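Local coordinates for putative Phosphoglycerate mutase (Plasmodium falciparum, PDB 3EOZ), which probably acts as a protein serine/threonine phosphatase of the phosphoglycerate mutase family, this chain being the part that carries the histidine phosphatase domain, at residues 23-28 against 184-189; 62-67 against 147-152. All coordinates share one frame; numbering follows the deposited sequence. Where two conformers were deposited one is given.

Contact 1 of 2, residues 23-28 against 184-189; sequences HIILVR and ITWLVL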
ATOM      1  N   HIS B  23      -1.239  24.060   3.490  1.00 53.02           N
ATOM      2  CA  HIS B  23      -1.134  22.945   4.419  1.00 51.77           C
ATOM      3  C   HIS B  23      -2.504  22.509   4.939  1.00 49.99           C
ATOM      4  O   HIS B  23      -3.394  23.328   5.154  1.00 49.90           O
ATOM      5  CB  HIS B  23      -0.162  23.235   5.554  1.00 51.71           C
ATOM      6  CG  HIS B  23      -0.450  24.501   6.287  1.00 54.17           C
ATOM      7  ND1 HIS B  23      -1.725  24.855   6.677  1.00 55.55           N
ATOM      8  CD2 HIS B  23       0.370  25.490   6.723  1.00 55.05           C
ATOM      9  CE1 HIS B  23      -1.681  26.017   7.303  1.00 56.44           C
ATOM     10  NE2 HIS B  23      -0.422  26.421   7.349  1.00 56.61           N
ATOM     11  N   ILE B  24      -2.669  21.200   5.098  1.00 47.71           N
ATOM     12  CA  ILE B  24      -3.941  20.623   5.465  1.00 45.81           C
ATOM     13  C   ILE B  24      -3.654  19.592   6.518  1.00 45.18           C
ATOM     14  O   ILE B  24      -2.672  18.858   6.415  1.00 45.53           O
ATOM     15  CB  ILE B  24      -4.628  19.960   4.264  1.00 45.42           C
ATOM     16  CG1 ILE B  24      -4.809  20.984   3.117  1.00 44.66           C
ATOM     17  CG2 ILE B  24      -5.977  19.363   4.697  1.00 43.97           C
ATOM     18  CD1 ILE B  24      -4.617  20.437   1.739  1.00 41.18           C
ATOM     19  N   ILE B  25      -4.491  19.552   7.548  1.00 43.92           N
ATOM     20  CA  ILE B  25      -4.330  18.593   8.615  1.00 42.81           C
ATOM     21  C   ILE B  25      -5.619  17.846   8.852  1.00 41.97           C
ATOM     22  O   ILE B  25      -6.630  18.430   9.201  1.00 41.79           O
ATOM     23  CB  ILE B  25      -3.871  19.264   9.907  1.00 42.60           C
ATOM     24  CG1 ILE B  25      -2.506  19.923   9.686  1.00 43.08           C
ATOM     25  CG2 ILE B  25      -3.766  18.244  11.023  1.00 42.23           C
ATOM     26  CD1 ILE B  25      -1.939  20.591  10.923  1.00 42.55           C
ATOM     27  N   LEU B  26      -5.560  16.536   8.669  1.00 41.49           N
ATOM     28  CA  LEU B  26      -6.715  15.674   8.854  1.00 41.28           C
ATOM     29  C   LEU B  26      -6.505  14.878  10.131  1.00 41.40           C
ATOM     30  O   LEU B  26      -5.421  14.389  10.371  1.00 41.15           O
ATOM     31  CB  LEU B  26      -6.875  14.731   7.656  1.00 40.65           C
ATOM     32  CG  LEU B  26      -6.950  15.375   6.267  1.00 40.39           C
ATOM     33  CD1 LEU B  26      -7.330  14.330   5.159  1.00 37.23           C
ATOM     34  CD2 LEU B  26      -7.923  16.588   6.272  1.00 37.55           C
ATOM     35  N   VAL B  27      -7.541  14.785  10.957  1.00 42.48           N
ATOM     36  CA  VAL B  27      -7.459  14.107  12.239  1.00 43.21           C
ATOM     37  C   VAL B  27      -8.598  13.125  12.326  1.00 44.71           C
ATOM     38  O   VAL B  27      -9.740  13.530  12.202  1.00 45.27           O
ATOM     39  CB  VAL B  27      -7.532  15.113  13.412  1.00 43.17           C
ATOM     40  CG1 VAL B  27      -7.305  14.405  14.754  1.00 41.18           C
ATOM     41  CG2 VAL B  27      -6.506  16.253  13.200  1.00 40.96           C
ATOM     42  N   ARG B  28      -8.288  11.838  12.503  1.00 46.21           N
ATOM     43  CA  ARG B  28      -9.281  10.759  12.621  0.50 47.18           C
ATOM     44  C   ARG B  28      -9.918  10.743  14.023  1.00 47.83           C
ATOM     45  O   ARG B  28      -9.311  11.214  14.987  1.00 47.34           O
ATOM     46  CB  ARG B  28      -8.600   9.405  12.300  0.50 47.25           C
ATOM     47  CG  ARG B  28      -9.385   8.141  12.695  0.50 48.53           C
ATOM     48  CD  ARG B  28      -9.079   6.912  11.821  0.50 49.63           C
ATOM     49  NE  ARG B  28      -7.714   6.413  11.958  0.50 50.86           N
ATOM     50  CZ  ARG B  28      -7.325   5.506  12.848  0.50 51.56           C
ATOM     51  NH1 ARG B  28      -8.197   4.992  13.704  0.50 52.03           N
ATOM     52  NH2 ARG B  28      -6.059   5.119  12.882  0.50 51.94           N
ATOM     53  N   ILE B 184      -3.095  11.360  12.593  1.00 41.15           N
ATOM     54  CA  ILE B 184      -2.826  12.702  12.072  1.00 40.64           C
ATOM     55  C   ILE B 184      -2.172  12.554  10.697  1.00 40.61           C
ATOM     56  O   ILE B 184      -1.202  11.816  10.527  1.00 39.67           O
ATOM     57  CB  ILE B 184      -1.892  13.554  13.013  1.00 40.87           C
ATOM     58  CG1 ILE B 184      -2.427  13.607  14.454  1.00 41.27           C
ATOM     59  CG2 ILE B 184      -1.694  14.959  12.473  1.00 38.79           C
ATOM     60  CD1 ILE B 184      -1.380  14.111  15.485  1.00 41.23           C
ATOM     61  N   THR B 185      -2.690  13.269   9.729  1.00 40.97           N
ATOM     62  CA  THR B 185      -2.130  13.309   8.411  1.00 41.66           C
ATOM     63  C   THR B 185      -2.018  14.747   8.027  1.00 41.87           C
ATOM     64  O   THR B 185      -2.981  15.426   7.971  1.00 42.26           O
ATOM     65  CB  THR B 185      -3.020  12.624   7.433  1.00 41.78           C
ATOM     66  OG1 THR B 185      -3.256  11.311   7.879  1.00 43.47           O
ATOM     67  CG2 THR B 185      -2.372  12.523   6.144  1.00 41.37           C
ATOM     68  N   TRP B 186      -0.822  15.199   7.746  1.00 42.26           N
ATOM     69  CA  TRP B 186      -0.568  16.594   7.525  1.00 43.14           C
ATOM     70  C   TRP B 186       0.077  16.804   6.173  1.00 43.13           C
ATOM     71  O   TRP B 186       1.168  16.404   5.962  1.00 43.13           O
ATOM     72  CB  TRP B 186       0.336  17.059   8.653  1.00 43.21           C
ATOM     73  CG  TRP B 186       0.807  18.424   8.608  1.00 44.90           C
ATOM     74  CD1 TRP B 186       0.712  19.272   7.593  1.00 46.16           C
ATOM     75  CD2 TRP B 186       1.502  19.110   9.633  1.00 47.81           C
ATOM     76  NE1 TRP B 186       1.288  20.450   7.902  1.00 46.11           N
ATOM     77  CE2 TRP B 186       1.781  20.377   9.163  1.00 47.30           C
ATOM     78  CE3 TRP B 186       1.905  18.774  10.915  1.00 50.94           C
ATOM     79  CZ2 TRP B 186       2.436  21.314   9.916  1.00 49.60           C
ATOM     80  CZ3 TRP B 186       2.553  19.701  11.656  1.00 52.00           C
ATOM     81  CH2 TRP B 186       2.816  20.958  11.158  1.00 51.32           C
ATOM     82  N   LEU B 187      -0.606  17.449   5.254  1.00 43.59           N
ATOM     83  CA  LEU B 187      -0.039  17.661   3.949  1.00 44.38           C
ATOM     84  C   LEU B 187       0.487  19.044   3.716  1.00 45.44           C
ATOM     85  O   LEU B 187      -0.015  19.965   4.253  1.00 45.65           O
ATOM     86  CB  LEU B 187      -1.068  17.390   2.894  1.00 20.00           C
ATOM     87  CG  LEU B 187      -1.633  16.004   2.910  1.00 20.00           C
ATOM     88  CD1 LEU B 187      -2.533  15.903   4.075  1.00 20.00           C
ATOM     89  CD2 LEU B 187      -2.360  15.744   1.648  1.00 20.00           C
ATOM     90  N   VAL B 188       1.493  19.167   2.871  1.00 46.67           N
ATOM     91  CA  VAL B 188       1.911  20.430   2.309  1.00 47.67           C
ATOM     92  C   VAL B 188       2.103  20.311   0.815  1.00 49.47           C
ATOM     93  O   VAL B 188       2.820  19.458   0.400  1.00 48.84           O
ATOM     94  CB  VAL B 188       3.240  20.854   2.859  1.00 20.00           C
ATOM     95  CG1 VAL B 188       3.520  22.201   2.443  1.00 20.00           C
ATOM     96  CG2 VAL B 188       3.277  20.750   4.321  1.00 20.00           C
ATOM     97  N   LEU B 189       1.480  21.182   0.027  1.00 52.06           N
ATOM     98  CA  LEU B 189       1.667  21.279  -1.430  1.00 54.26           C
ATOM     99  C   LEU B 189       2.048  22.713  -1.695  1.00 55.59           C
ATOM    100  O   LEU B 189       2.170  23.432  -0.738  1.00 56.97           O
ATOM    101  CB  LEU B 189       0.383  20.931  -2.160  1.00 20.00           C
ATOM    102  CG  LEU B 189      -0.674  20.321  -1.258  1.00 20.00           C
ATOM    103  CD1 LEU B 189      -1.740  19.563  -1.974  1.00 20.00           C
ATOM    104  CD2 LEU B 189      -0.012  19.460  -0.276  1.00 20.00           C
TER
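Ile25 and Trp186 form a non-hydrogen-bonded pair of two antiparallel strands, their side chains lying side by side and pointing the same way from the central sheet of the histidine phosphatase fold. CB of Ile25 branches on the face that carries His23, Trp186 and Ile184. CG2 turns to the neighbouring Ile184, whose own CG2 is 4.1 Å from it, while CG1, set anti to the carbonyl carbon (chi1 -62°), lies over the five-membered ring of Trp186, 3.8 Å from its CG, in a CH-pi contact only 15° off the ring normal. The chain then runs on extended, so that CD1 reaches farther across the same face, 4.0 Å above the indole plane. His23 CB comes to the edge of that indole, 3.9 Å from NE1; the imidazole beyond it leads away to stack on Tyr149 and bond through NE2 to the carbonyl of Glu146.

The backbones are joined by paired bonds between Ile24 and Leu187 and between Leu26 and Thr185. The straightest runs from Leu26 N to Thr185 O (2.9 Å, 176° at the hydrogen). On the other face, Leu26 and Thr185 meet helix 156-166, and Thr185 OG1 bonds to Tyr180. The amides and carbonyls of both pairs thus satisfy one another through four N-H...O bonds, while Ile25 adds apolar and CH-pi packing against Ile184 and Trp186.

Contact 2 of 2, residues 62-67 against 147-152; sequences DILNNK and DEYQLV
Leu64 reaches from the C-terminal end of helix 49-64 to Tyr149 and Leu151 on strand 148-154. The helix is the connection of a beta-alpha-beta crossover in the histidine phosphatase fold: it joins the parallel strands 22-28 and 68-74, and strand 148-154 lies between those two in the sheet. This inner half is closely packed and wholly apolar across the two segments. The two methyls of Leu64 divide the work: CD2 sits over one face of the Tyr149 ring, 3.9 Å from its centroid and shifted toward the rim on the CG side, a CH-pi contact, while CD1 meets CD2 of Leu151 at 4.0 Å as the two leucines run alongside in opposite senses. Ile25 of the adjoining strand 22-28 touches both Leu64 and Tyr149, and Val69 of strand 68-74 touches Leu64.

Toward the solvent the character changes. Lys67, in the turn that follows the helix, and Asp147, just ahead of the strand, are both exposed. The lysine chain is extended beyond CG and passes along the edge of the tyrosine ring, its CD 3.4 Å from CE2 and its CE lying in the ring plane. Asp147 comes in nearly perpendicular to that chain, bringing OD1 near CE; the ammonium is 4.1 Å from OD1, too far for a salt bridge, though the carboxylate may still favour its positive charge. One rim of Tyr149 is therefore lined by an exposed aliphatic chain, in contrast to the buried methyl over its face. The polar tip of that chain ends in a single hydrogen bond across the contact, Lys67 NZ donating to Tyr149 OH over 2.8 Å.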
ATOM      1  N   ASP B  62       1.911  19.442  20.569  1.00 61.24           N
ATOM      2  CA  ASP B  62       3.364  19.336  20.452  1.00 62.43           C
ATOM      3  C   ASP B  62       3.866  19.737  19.071  1.00 62.66           C
ATOM      4  O   ASP B  62       4.820  20.501  18.964  1.00 62.99           O
ATOM      5  CB  ASP B  62       3.854  17.934  20.824  1.00 62.74           C
ATOM      6  CG  ASP B  62       3.789  17.674  22.320  1.00 64.65           C
ATOM      7  OD1 ASP B  62       3.646  18.652  23.095  1.00 66.95           O
ATOM      8  OD2 ASP B  62       3.883  16.490  22.726  1.00 67.42           O
ATOM      9  N   ILE B  63       3.220  19.244  18.017  1.00 63.18           N
ATOM     10  CA  ILE B  63       3.707  19.493  16.650  1.00 63.26           C
ATOM     11  C   ILE B  63       3.301  20.867  16.087  1.00 63.80           C
ATOM     12  O   ILE B  63       3.897  21.344  15.119  1.00 63.47           O
ATOM     13  CB  ILE B  63       3.305  18.349  15.685  1.00 63.18           C
ATOM     14  CG1 ILE B  63       1.796  18.313  15.453  1.00 62.61           C
ATOM     15  CG2 ILE B  63       3.781  17.001  16.229  1.00 62.84           C
ATOM     16  CD1 ILE B  63       1.347  17.089  14.709  1.00 62.16           C
ATOM     17  N   LEU B  64       2.292  21.496  16.691  1.00 64.71           N
ATOM     18  CA  LEU B  64       1.846  22.846  16.290  1.00 65.38           C
ATOM     19  C   LEU B  64       2.303  23.957  17.269  1.00 66.18           C
ATOM     20  O   LEU B  64       1.982  25.130  17.072  1.00 66.37           O
ATOM     21  CB  LEU B  64       0.319  22.874  16.134  1.00 65.09           C
ATOM     22  CG  LEU B  64      -0.275  22.087  14.961  1.00 64.70           C
ATOM     23  CD1 LEU B  64      -1.757  21.775  15.182  1.00 63.35           C
ATOM     24  CD2 LEU B  64      -0.076  22.850  13.673  1.00 63.87           C
ATOM     25  N   ASN B  65       3.040  23.588  18.317  1.00 67.08           N
ATOM     26  CA  ASN B  65       3.616  24.563  19.252  1.00 67.68           C
ATOM     27  C   ASN B  65       4.214  25.771  18.514  1.00 67.87           C
ATOM     28  O   ASN B  65       4.990  25.604  17.567  1.00 68.27           O
ATOM     29  CB  ASN B  65       4.696  23.879  20.104  1.00 67.88           C
ATOM     30  CG  ASN B  65       5.403  24.840  21.059  1.00 68.83           C
ATOM     31  OD1 ASN B  65       4.871  25.199  22.124  1.00 70.20           O
ATOM     32  ND2 ASN B  65       6.616  25.247  20.690  1.00 68.44           N
ATOM     33  N   ASN B  66       3.848  26.974  18.959  1.00 67.77           N
ATOM     34  CA  ASN B  66       4.229  28.227  18.294  1.00 67.89           C
ATOM     35  C   ASN B  66       3.652  28.325  16.890  1.00 67.33           C
ATOM     36  O   ASN B  66       4.365  28.624  15.925  1.00 67.87           O
ATOM     37  CB  ASN B  66       5.752  28.427  18.232  1.00 68.38           C
ATOM     38  CG  ASN B  66       6.445  28.144  19.554  1.00 69.69           C
ATOM     39  OD1 ASN B  66       5.874  28.326  20.636  1.00 70.88           O
ATOM     40  ND2 ASN B  66       7.697  27.690  19.467  1.00 71.97           N
ATOM     41  N   LYS B  67       2.356  28.062  16.786  1.00 66.39           N
ATOM     42  CA  LYS B  67       1.594  28.328  15.566  1.00 65.48           C
ATOM     43  C   LYS B  67       0.122  28.284  15.936  1.00 63.83           C
ATOM     44  O   LYS B  67      -0.285  27.466  16.755  1.00 63.89           O
ATOM     45  CB  LYS B  67       1.958  27.343  14.438  1.00 65.98           C
ATOM     46  CG  LYS B  67       2.831  27.987  13.326  1.00 67.47           C
ATOM     47  CD  LYS B  67       3.683  26.972  12.543  1.00 69.36           C
ATOM     48  CE  LYS B  67       4.069  27.518  11.142  1.00 70.18           C
ATOM     49  NZ  LYS B  67       4.636  26.478  10.230  1.00 70.23           N
ATOM     50  N   ASP B 147       0.950  30.885   8.981  1.00 65.38           N
ATOM     51  CA  ASP B 147       1.049  30.475  10.383  1.00 64.42           C
ATOM     52  C   ASP B 147      -0.298  30.051  10.971  1.00 62.68           C
ATOM     53  O   ASP B 147      -0.353  29.441  12.043  1.00 63.09           O
ATOM     54  CB  ASP B 147       1.689  31.581  11.230  1.00 64.81           C
ATOM     55  CG  ASP B 147       3.201  31.421  11.353  1.00 66.45           C
ATOM     56  OD1 ASP B 147       3.770  30.476  10.740  1.00 67.30           O
ATOM     57  OD2 ASP B 147       3.815  32.240  12.080  1.00 68.72           O
ATOM     58  N   GLU B 148      -1.381  30.362  10.272  1.00 60.46           N
ATOM     59  CA  GLU B 148      -2.696  29.926  10.707  1.00 58.68           C
ATOM     60  C   GLU B 148      -2.925  28.478  10.273  1.00 56.64           C
ATOM     61  O   GLU B 148      -2.677  28.127   9.125  1.00 55.82           O
ATOM     62  CB  GLU B 148      -3.772  30.841  10.126  1.00 58.64           C
ATOM     63  CG  GLU B 148      -5.047  30.879  10.964  1.00 59.69           C
ATOM     64  CD  GLU B 148      -6.143  31.693  10.295  1.00 60.75           C
ATOM     65  OE1 GLU B 148      -5.785  32.729   9.691  1.00 61.78           O
ATOM     66  OE2 GLU B 148      -7.338  31.295  10.357  1.00 58.99           O
ATOM     67  N   TYR B 149      -3.383  27.650  11.205  1.00 54.64           N
ATOM     68  CA  TYR B 149      -3.768  26.285  10.913  1.00 53.34           C
ATOM     69  C   TYR B 149      -5.212  26.004  11.324  1.00 51.59           C
ATOM     70  O   TYR B 149      -5.684  26.526  12.314  1.00 51.25           O
ATOM     71  CB  TYR B 149      -2.852  25.326  11.661  1.00 53.73           C
ATOM     72  CG  TYR B 149      -1.460  25.241  11.090  1.00 55.41           C
ATOM     73  CD1 TYR B 149      -1.141  24.295  10.134  1.00 56.35           C
ATOM     74  CD2 TYR B 149      -0.463  26.105  11.512  1.00 57.49           C
ATOM     75  CE1 TYR B 149       0.136  24.214   9.602  1.00 57.67           C
ATOM     76  CE2 TYR B 149       0.812  26.032  10.993  1.00 58.51           C
ATOM     77  CZ  TYR B 149       1.112  25.078  10.038  1.00 58.96           C
ATOM     78  OH  TYR B 149       2.385  24.994   9.509  1.00 60.05           O
ATOM     79  N   GLN B 150      -5.906  25.169  10.557  1.00 49.70           N
ATOM     80  CA  GLN B 150      -7.175  24.585  10.992  1.00 48.05           C
ATOM     81  C   GLN B 150      -7.035  23.062  11.003  1.00 46.65           C
ATOM     82  O   GLN B 150      -6.264  22.494  10.222  1.00 46.47           O
ATOM     83  CB  GLN B 150      -8.339  24.971  10.074  1.00 47.96           C
ATOM     84  CG  GLN B 150      -8.635  26.460   9.935  1.00 48.13           C
ATOM     85  CD  GLN B 150      -7.737  27.147   8.952  1.00 48.30           C
ATOM     86  OE1 GLN B 150      -7.574  26.680   7.839  1.00 47.06           O
ATOM     87  NE2 GLN B 150      -7.115  28.261   9.371  1.00 51.17           N
ATOM     88  N   LEU B 151      -7.785  22.416  11.894  1.00 44.90           N
ATOM     89  CA  LEU B 151      -7.790  20.970  12.039  1.00 43.40           C
ATOM     90  C   LEU B 151      -9.106  20.448  11.530  1.00 42.19           C
ATOM     91  O   LEU B 151     -10.162  20.894  11.961  1.00 42.00           O
ATOM     92  CB  LEU B 151      -7.623  20.577  13.498  1.00 43.34           C
ATOM     93  CG  LEU B 151      -6.324  21.026  14.168  1.00 42.95           C
ATOM     94  CD1 LEU B 151      -6.326  20.666  15.647  1.00 43.86           C
ATOM     95  CD2 LEU B 151      -5.138  20.405  13.500  1.00 43.50           C
ATOM     96  N   VAL B 152      -9.052  19.518  10.585  1.00 41.00           N
ATOM     97  CA  VAL B 152     -10.264  18.947  10.032  1.00 39.48           C
ATOM     98  C   VAL B 152     -10.402  17.573  10.654  1.00 39.33           C
ATOM     99  O   VAL B 152      -9.577  16.716  10.416  1.00 39.28           O
ATOM    100  CB  VAL B 152     -10.180  18.876   8.510  1.00 38.98           C
ATOM    101  CG1 VAL B 152     -11.505  18.435   7.921  1.00 37.44           C
ATOM    102  CG2 VAL B 152      -9.790  20.229   7.970  1.00 37.74           C
TER

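From the N terminus the chain enters strand 22-28, which supplies the first half of contact 1, and then forms helix 49-64, whose end and following turn supply the first half of contact 2. After further helices and strands it returns along strand 148-154, closing contact 2, and only later reaches strand 182-189, closing contact 1. The 62-67/147-152 loop is thus nested inside the 23-28/184-189 loop. The two meet in the sheet, where 22-28 lies between 148-154, its parallel neighbour, and antiparallel 182-189; Ile25 and Val27 probably hydrogen-bond to Val152. Contact 1 therefore joins strands within the sheet, whereas contact 2 fastens a helix end onto it.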